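Local structure of universal stress protein MT1672 (1TQ8) at the interface of chains A and B. The protein belongs to the universal stress protein A family, whose members often bind nucleotides, and probably serves in the response to stress. Sequence-based numbering; all coordinates share one arbitrary frame. Chains: chain A/B, hypothetical protein Rv1636.

The interface of chains A and B. Residues chain A 131-133; chain B 23, 50-52, 103, 107, 111.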
ATOM      1  N   SER A 131       6.073  10.928   8.567  1.00 42.69           N
ATOM      2  CA  SER A 131       5.629  10.564   9.909  1.00 41.73           C
ATOM      3  C   SER A 131       4.339  11.241  10.360  1.00 39.17           C
ATOM      4  O   SER A 131       3.966  11.157  11.525  1.00 39.75           O
ATOM      5  CB  SER A 131       6.746  10.850  10.917  1.00 43.66           C
ATOM      6  OG  SER A 131       7.203  12.191  10.800  1.00 47.76           O
ATOM      7  N   THR A 132       3.655  11.913   9.447  1.00 37.06           N
ATOM      8  CA  THR A 132       2.399  12.547   9.816  1.00 35.52           C
ATOM      9  C   THR A 132       1.296  11.506   9.760  1.00 33.95           C
ATOM     10  O   THR A 132       1.497  10.400   9.253  1.00 35.73           O
ATOM     11  CB  THR A 132       2.033  13.668   8.869  1.00 35.79           C
ATOM     12  OG1 THR A 132       1.838  13.135   7.553  1.00 38.90           O
ATOM     13  CG2 THR A 132       3.127  14.710   8.854  1.00 33.21           C
ATOM     14  N   ILE A 133       0.124  11.851  10.277  1.00 31.70           N
ATOM     15  CA  ILE A 133      -0.976  10.907  10.263  1.00 31.47           C
ATOM     16  C   ILE A 133      -1.207  10.448   8.836  1.00 30.01           C
ATOM     17  O   ILE A 133      -1.218   9.255   8.554  1.00 28.42           O
ATOM     18  CB  ILE A 133      -2.269  11.528  10.819  1.00 32.28           C
ATOM     19  CG1 ILE A 133      -2.069  11.907  12.294  1.00 32.34           C
ATOM     20  CG2 ILE A 133      -3.408  10.533  10.707  1.00 31.16           C
ATOM     21  CD1 ILE A 133      -3.323  12.459  12.963  1.00 27.99           C
TER
ATOM     22  N   GLY B  23      -7.434  14.003   9.781  1.00 33.56           N
ATOM     23  CA  GLY B  23      -6.070  14.267  10.207  1.00 30.81           C
ATOM     24  C   GLY B  23      -5.519  15.474   9.476  1.00 33.98           C
ATOM     25  O   GLY B  23      -5.888  15.738   8.331  1.00 33.01           O
ATOM     26  N   ALA B  50      -7.676  15.622  14.289  1.00 36.94           N
ATOM     27  CA  ALA B  50      -6.468  15.077  14.874  1.00 36.52           C
ATOM     28  C   ALA B  50      -5.195  15.568  14.191  1.00 36.97           C
ATOM     29  O   ALA B  50      -5.193  15.906  13.007  1.00 39.40           O
ATOM     30  CB  ALA B  50      -6.526  13.560  14.824  1.00 32.73           C
ATOM     31  N   SER B  51      -4.115  15.619  14.956  1.00 37.27           N
ATOM     32  CA  SER B  51      -2.823  16.022  14.426  1.00 38.55           C
ATOM     33  C   SER B  51      -1.753  15.268  15.203  1.00 38.13           C
ATOM     34  O   SER B  51      -1.836  15.138  16.427  1.00 37.72           O
ATOM     35  CB  SER B  51      -2.613  17.525  14.561  1.00 37.85           C
ATOM     36  OG  SER B  51      -1.416  17.899  13.907  1.00 38.19           O
ATOM     37  N   ALA B  52      -0.765  14.754  14.482  1.00 38.34           N
ATOM     38  CA  ALA B  52       0.314  13.999  15.101  1.00 40.08           C
ATOM     39  C   ALA B  52       1.310  14.941  15.766  1.00 40.96           C
ATOM     40  O   ALA B  52       1.727  15.944  15.181  1.00 39.80           O
ATOM     41  CB  ALA B  52       1.017  13.134  14.052  1.00 39.67           C
ATOM     42  N   ILE B 103      -2.485  13.588  18.469  1.00 40.31           N
ATOM     43  CA  ILE B 103      -2.166  12.173  18.301  1.00 38.77           C
ATOM     44  C   ILE B 103      -0.772  11.964  18.871  1.00 38.13           C
ATOM     45  O   ILE B 103       0.170  12.684  18.526  1.00 37.08           O
ATOM     46  CB  ILE B 103      -2.166  11.760  16.811  1.00 41.18           C
ATOM     47  CG1 ILE B 103      -3.603  11.643  16.305  1.00 42.34           C
ATOM     48  CG2 ILE B 103      -1.455  10.433  16.627  1.00 38.06           C
ATOM     49  CD1 ILE B 103      -4.376  10.546  16.969  1.00 41.08           C
ATOM     50  N   PRO B 107       1.241   7.237  15.126  1.00 37.59           N
ATOM     51  CA  PRO B 107      -0.021   7.804  14.662  1.00 36.79           C
ATOM     52  C   PRO B 107      -1.077   6.835  14.186  1.00 37.12           C
ATOM     53  O   PRO B 107      -2.255   7.046  14.458  1.00 38.31           O
ATOM     54  CB  PRO B 107       0.419   8.791  13.588  1.00 37.48           C
ATOM     55  CG  PRO B 107       1.691   8.198  13.082  1.00 39.91           C
ATOM     56  CD  PRO B 107       2.369   7.755  14.338  1.00 38.67           C
ATOM     57  N   LEU B 111      -4.551   6.471  15.972  1.00 39.09           N
ATOM     58  CA  LEU B 111      -5.740   6.766  15.185  1.00 38.02           C
ATOM     59  C   LEU B 111      -6.737   5.611  15.297  1.00 38.62           C
ATOM     60  O   LEU B 111      -7.932   5.829  15.471  1.00 37.83           O
ATOM     61  CB  LEU B 111      -5.342   7.005  13.725  1.00 38.39           C
ATOM     62  CG  LEU B 111      -6.398   7.558  12.766  1.00 39.08           C
ATOM     63  CD1 LEU B 111      -6.791   8.964  13.196  1.00 38.59           C
ATOM     64  CD2 LEU B 111      -5.838   7.562  11.349  1.00 40.16           C
TER
HETATM   65  O   HOH W   1      -0.388  14.924  11.350  1.00 15.49           O
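A:Ile133 packs its side chain against B:Gly23, the strand-end residues B:Ala50 to B:Ala52 and B:Ile103, and B:Pro107 and B:Leu111 of helix 107-117. It hides 105 Å² against chain B, about half of the patch. CB branches two ways. CG1 sits beside the backbone N and anti to the carbonyl carbon (chi1 -63°), which turns it along B:Ala52, whose methyl CB lies 3.8 Å from A:Ile133 CG1; the ring carbon CB of B:Pro107 is a looser neighbour. The extended second torsion (chi2 -177°) then carries the tip methyl CD1 to the C-terminal ends of strands 46-52 and 97-103. There CD1 meets CG1 of B:Ile103 at 3.5 Å, the two side chains crossing at about a right angle, and B:Ala50 CB at 3.9 Å; the backbone from B:Ala50 C to B:Ala52 N passes across the tip. The other branch, CG2 of A:Ile133, points to the helix and touches one methyl of B:Leu111, CD2, at 3.9 Å. Ahead of the isoleucine, the carbonyl O of A:Ser131 lies 4.0 Å from CG of B:Pro107, a plain van der Waals contact at the start of the helix. No N or O of one chain lies within bonding reach of the other in this patch; a water links the two backbones. The two-fold interface repeats this packing with the chains exchanged, which could help hold a dimer within the deposited tetramer. Beside this packing, water 1 takes the backbone N-H of A:Ile133, at 3.3 Å from N to O, and that of B:Ala52, at 3.2 Å from N to O, both nearly straight.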